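Local structure of botulinum neurotoxin type C1 (Clostridium botulinum, 3R4S) at residues Ser138-Ala141 with Pro142-Lys146; Lys161-Asn165 with Gly166-Asp170. The protein is a clostridial neurotoxin whose heavy-chain receptor-binding fragment, described here, binds gangliosides for entry into cells. All blocks are in the same frame, centred on the assembly; numbering follows the deposited sequence.

Contact 1. Residues Ser138-Ala141 with Pro142-Lys146; sequences SNNA and PGYNK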
loop_
_atom_site.group_PDB
_atom_site.type_symbol
_atom_site.label_atom_id
_atom_site.label_comp_id
_atom_site.label_asym_id
_atom_site.label_seq_id
_atom_site.Cartn_x
_atom_site.Cartn_y
_atom_site.Cartn_z
ATOM N N SER A 138 -0.800 0.750 -16.041
ATOM C CA SER A 138 -1.416 2.021 -16.393
ATOM C C SER A 138 -1.816 2.828 -15.152
ATOM O O SER A 138 -1.976 4.045 -15.214
ATOM C CB SER A 138 -2.629 1.793 -17.294
ATOM O OG SER A 138 -3.751 1.379 -16.537
ATOM N N ASN A 139 -1.967 2.157 -14.019
ATOM C CA ASN A 139 -2.376 2.857 -12.809
ATOM C C ASN A 139 -1.223 3.063 -11.837
ATOM O O ASN A 139 -1.432 3.424 -10.679
ATOM C CB ASN A 139 -3.533 2.119 -12.146
ATOM C CG ASN A 139 -4.810 2.217 -12.956
ATOM O OD1 ASN A 139 -5.001 3.174 -13.710
ATOM N ND2 ASN A 139 -5.688 1.228 -12.814
ATOM N N ASN A 140 -0.006 2.852 -12.334
ATOM C CA ASN A 140 1.179 2.821 -11.493
ATOM C C ASN A 140 2.454 3.237 -12.216
ATOM O O ASN A 140 3.472 2.555 -12.103
ATOM C CB ASN A 140 1.376 1.413 -10.918
ATOM C CG ASN A 140 0.325 1.053 -9.887
ATOM O OD1 ASN A 140 0.383 1.505 -8.739
ATOM N ND2 ASN A 140 -0.650 0.241 -10.290
ATOM N N ALA A 141 2.411 4.361 -12.932
ATOM C CA ALA A 141 3.599 4.878 -13.631
ATOM C C ALA A 141 4.754 5.247 -12.697
ATOM O O ALA A 141 5.925 5.079 -13.052
ATOM C CB ALA A 141 3.225 6.072 -14.519
ATOM N N PRO A 142 4.434 5.770 -11.500
ATOM C CA PRO A 142 5.486 6.049 -10.514
ATOM C C PRO A 142 6.048 4.771 -9.881
ATOM O O PRO A 142 6.951 4.861 -9.057
ATOM C CB PRO A 142 4.759 6.869 -9.442
ATOM C CG PRO A 142 3.430 7.250 -10.046
ATOM C CD PRO A 142 3.105 6.195 -11.032
ATOM N N GLY A 143 5.511 3.608 -10.247
ATOM C CA GLY A 143 5.948 2.333 -9.686
ATOM C C GLY A 143 4.965 1.794 -8.656
ATOM O O GLY A 143 4.273 2.572 -8.001
ATOM N N TYR A 144 4.892 0.471 -8.504
ATOM C CA TYR A 144 3.987 -0.110 -7.512
ATOM C C TYR A 144 4.726 -0.178 -6.181
ATOM O O TYR A 144 5.164 -1.242 -5.753
ATOM C CB TYR A 144 3.488 -1.493 -7.958
ATOM C CG TYR A 144 2.302 -2.038 -7.167
ATOM C CD1 TYR A 144 0.995 -1.709 -7.514
ATOM C CD2 TYR A 144 2.492 -2.896 -6.089
ATOM C CE1 TYR A 144 -0.088 -2.213 -6.803
ATOM C CE2 TYR A 144 1.413 -3.406 -5.368
ATOM C CZ TYR A 144 0.126 -3.060 -5.728
ATOM O OH TYR A 144 -0.943 -3.561 -5.001
ATOM N N ASN A 145 4.885 0.975 -5.544
ATOM C CA ASN A 145 5.763 1.094 -4.392
ATOM C C ASN A 145 5.067 0.922 -3.048
ATOM O O ASN A 145 5.514 1.465 -2.036
ATOM C CB ASN A 145 6.462 2.445 -4.447
ATOM C CG ASN A 145 7.010 2.746 -5.824
ATOM O OD1 ASN A 145 7.561 1.865 -6.493
ATOM N ND2 ASN A 145 6.858 3.991 -6.262
ATOM N N LYS A 146 3.981 0.159 -3.033
ATOM C CA LYS A 146 3.174 0.041 -1.829
ATOM C C LYS A 146 3.268 -1.323 -1.151
ATOM O O LYS A 146 3.562 -2.337 -1.784
ATOM C CB LYS A 146 1.717 0.367 -2.147
ATOM C CG LYS A 146 1.043 -0.629 -3.053
ATOM C CD LYS A 146 -0.271 -0.037 -3.609
ATOM C CE LYS A 146 -0.003 1.098 -4.601
ATOM N NZ LYS A 146 -1.263 1.639 -5.225
HETATM O O HOH W 1 1.877 3.814 -8.092
#
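Asn140 and Gly143 close a type I beta turn in the loop between strands 127-134 and 148-155 of the lectin-like half. Gly143 N donates to Asn140 O at 3.0 Å, from above the carbonyl plane rather than along a lone pair. The packed side of the turn is where Asn140 meets Tyr144. Their side chains run side by side and point the same way. Asn140 CG lies at the ring edge, 3.7 Å from Tyr144 CD1, and the amide is turned 65° from the ring plane. Asn140 ND2 donates to Asp136 O. Tyr144 CG is anti to the backbone N (chi1 -166°), which brings the ring alongside this amide. Lys146 CG lies over one face of the ring, off-centre, and the Tyr144 ring also meets that of Tyr135. The lysine chain bends at chi3 and carries NZ past Asn140 OD1 at 3.9 Å, too far for a hydrogen bond. Lys146 NZ is hydrogen-bonded to Tyr365 O instead. The corner of the turn is the solvent side: Ala141 is exposed and Pro142 partly so. Gly143 has a positive phi of 103°, where a CB would jam against the preceding carbonyl O, so the position calls for glycine. A water bridges the two sides of the turn, donating to Asn140 OD1 at 2.8 Å and to Gly143 O at 2.7 Å.

Contact 2. Residues Lys161-Asn165 with Gly166-Asp170; sequences KIYIN and GKLID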
loop_
_atom_site.group_PDB
_atom_site.type_symbol
_atom_site.label_atom_id
_atom_site.label_comp_id
_atom_site.label_asym_id
_atom_site.label_seq_id
_atom_site.Cartn_x
_atom_site.Cartn_y
_atom_site.Cartn_z
ATOM N N LYS A 161 -1.414 -21.652 -5.862
ATOM C CA LYS A 161 -2.185 -20.419 -5.932
ATOM C C LYS A 161 -1.386 -19.271 -5.344
ATOM O O LYS A 161 -0.567 -19.460 -4.438
ATOM C CB LYS A 161 -3.499 -20.567 -5.159
ATOM C CG LYS A 161 -4.401 -21.690 -5.658
ATOM C CD LYS A 161 -5.660 -21.796 -4.809
ATOM C CE LYS A 161 -6.165 -23.225 -4.796
ATOM N NZ LYS A 161 -7.213 -23.456 -3.755
ATOM N N ILE A 162 -1.623 -18.074 -5.855
ATOM C CA ILE A 162 -1.072 -16.902 -5.217
ATOM C C ILE A 162 -2.192 -15.896 -4.998
ATOM O O ILE A 162 -3.023 -15.675 -5.882
ATOM C CB ILE A 162 0.132 -16.304 -5.988
ATOM C CG1 ILE A 162 0.647 -15.058 -5.259
ATOM C CG2 ILE A 162 -0.258 -15.942 -7.428
ATOM C CD1 ILE A 162 2.039 -14.643 -5.715
ATOM N N TYR A 163 -2.234 -15.347 -3.787
ATOM C CA TYR A 163 -3.177 -14.309 -3.417
ATOM C C TYR A 163 -2.445 -13.005 -3.117
ATOM O O TYR A 163 -1.305 -13.009 -2.656
ATOM C CB TYR A 163 -3.934 -14.700 -2.149
ATOM C CG TYR A 163 -4.699 -16.008 -2.168
ATOM C CD1 TYR A 163 -6.089 -16.021 -2.038
ATOM C CD2 TYR A 163 -4.043 -17.226 -2.259
ATOM C CE1 TYR A 163 -6.809 -17.219 -2.020
ATOM C CE2 TYR A 163 -4.757 -18.434 -2.249
ATOM C CZ TYR A 163 -6.133 -18.418 -2.125
ATOM O OH TYR A 163 -6.840 -19.604 -2.106
ATOM N N ILE A 164 -3.123 -11.890 -3.348
ATOM C CA ILE A 164 -2.578 -10.582 -3.039
ATOM C C ILE A 164 -3.649 -9.866 -2.224
ATOM O O ILE A 164 -4.807 -9.799 -2.633
ATOM C CB ILE A 164 -2.229 -9.804 -4.327
ATOM C CG1 ILE A 164 -1.207 -10.587 -5.150
ATOM C CG2 ILE A 164 -1.702 -8.395 -4.011
ATOM C CD1 ILE A 164 0.151 -10.744 -4.461
ATOM N N ASN A 165 -3.267 -9.397 -1.041
ATOM C CA ASN A 165 -4.200 -8.761 -0.128
ATOM C C ASN A 165 -5.474 -9.576 0.053
ATOM O O ASN A 165 -6.582 -9.040 0.052
ATOM C CB ASN A 165 -4.491 -7.330 -0.589
ATOM C CG ASN A 165 -3.226 -6.488 -0.674
ATOM O OD1 ASN A 165 -2.331 -6.613 0.174
ATOM N ND2 ASN A 165 -3.145 -5.620 -1.692
ATOM N N GLY A 166 -5.301 -10.886 0.210
ATOM C CA GLY A 166 -6.411 -11.772 0.506
ATOM C C GLY A 166 -7.255 -12.178 -0.690
ATOM O O GLY A 166 -8.261 -12.857 -0.528
ATOM N N LYS A 167 -6.865 -11.748 -1.884
ATOM C CA LYS A 167 -7.620 -12.066 -3.089
ATOM C C LYS A 167 -6.824 -12.980 -4.011
ATOM O O LYS A 167 -5.681 -12.673 -4.364
ATOM C CB LYS A 167 -7.972 -10.790 -3.858
ATOM C CG LYS A 167 -9.414 -10.339 -3.703
ATOM C CD LYS A 167 -9.664 -9.717 -2.349
ATOM C CE LYS A 167 -11.103 -9.247 -2.242
ATOM N NZ LYS A 167 -11.508 -8.458 -3.440
ATOM N N LEU A 168 -7.442 -14.086 -4.410
ATOM C CA LEU A 168 -6.842 -15.016 -5.371
ATOM C C LEU A 168 -6.565 -14.326 -6.700
ATOM O O LEU A 168 -7.453 -13.722 -7.276
ATOM C CB LEU A 168 -7.762 -16.211 -5.615
ATOM C CG LEU A 168 -7.182 -17.259 -6.571
ATOM C CD1 LEU A 168 -5.936 -17.894 -5.966
ATOM C CD2 LEU A 168 -8.231 -18.333 -6.893
ATOM N N ILE A 169 -5.338 -14.457 -7.192
ATOM C CA ILE A 169 -4.853 -13.743 -8.379
ATOM C C ILE A 169 -4.471 -14.718 -9.500
ATOM O O ILE A 169 -4.623 -14.417 -10.674
ATOM C CB ILE A 169 -3.597 -12.880 -8.018
ATOM C CG1 ILE A 169 -3.996 -11.684 -7.148
ATOM C CG2 ILE A 169 -2.863 -12.407 -9.256
ATOM C CD1 ILE A 169 -5.196 -10.908 -7.681
ATOM N N ASP A 170 -3.972 -15.896 -9.131
ATOM C CA ASP A 170 -3.486 -16.869 -10.113
ATOM C C ASP A 170 -3.577 -18.271 -9.518
ATOM O O ASP A 170 -3.267 -18.479 -8.342
ATOM C CB ASP A 170 -2.025 -16.572 -10.484
ATOM C CG ASP A 170 -1.593 -17.221 -11.801
ATOM O OD1 ASP A 170 -2.421 -17.888 -12.456
ATOM O OD2 ASP A 170 -0.412 -17.056 -12.189
#
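Ile162 O is gripped by two successive backbone N-H groups. Ile169 N donates to it at 2.9 Å in the carbonyl plane, and Asp170 N adds a weak bond at 3.4 Å. Ile169 and Asp170 thus both face Ile162, a classic beta bulge. It lies in a hairpin closed by a type I' turn, with Asn165 and Gly166 at its corners. Ile164 and Lys167 exchange two backbone bonds beside the turn.

On one face of the hairpin, Leu168 covers the Tyr163 ring. Its CD1 stands 3.9 Å from the Tyr163 ring centroid, 12° off the normal, a CH-pi contact. With chi1 at -178°, Leu168 turns CG away from its own N and CD1 comes over the ring. The same methyl reaches Lys161 CB at 3.7 Å. On the other face Ile164 CG1 meets Ile169 CG1 at 3.6 Å, and Ile162 CG2 meets Asp170 CB at the same distance.

Asp170 OD2 accepts from Asn132 N, and Asn165 OD1 from Phe149 N. Strand 159-164 pairs with strand 148-155. Ile162 and Ile164 face strand 127-134 of the second sheet, so this side lies between the two sheets of the lectin-like sandwich. Tyr163 touches Ile225 of helix 222-231.

Both contacts lie in the N-terminal, concanavalin-like half of the receptor-binding fragment, and contact 1 comes first along the chain. Its loop leaves strand 127-134 of one antiparallel sheet and leads to strand 148-155 of another. That strand pairs with 159-164, the first strand of the hairpin in contact 2. The centres are 19 Å apart. The nearest atoms come within about 4 Å but do not touch. Both contacts also reach the trefoil half: Asn145 touches Trp242, and Asn165 makes a weak hydrogen bond to Thr364 O. They therefore border the junction of the two halves. The sialic acid pockets are formed by other residues, all in the trefoil half.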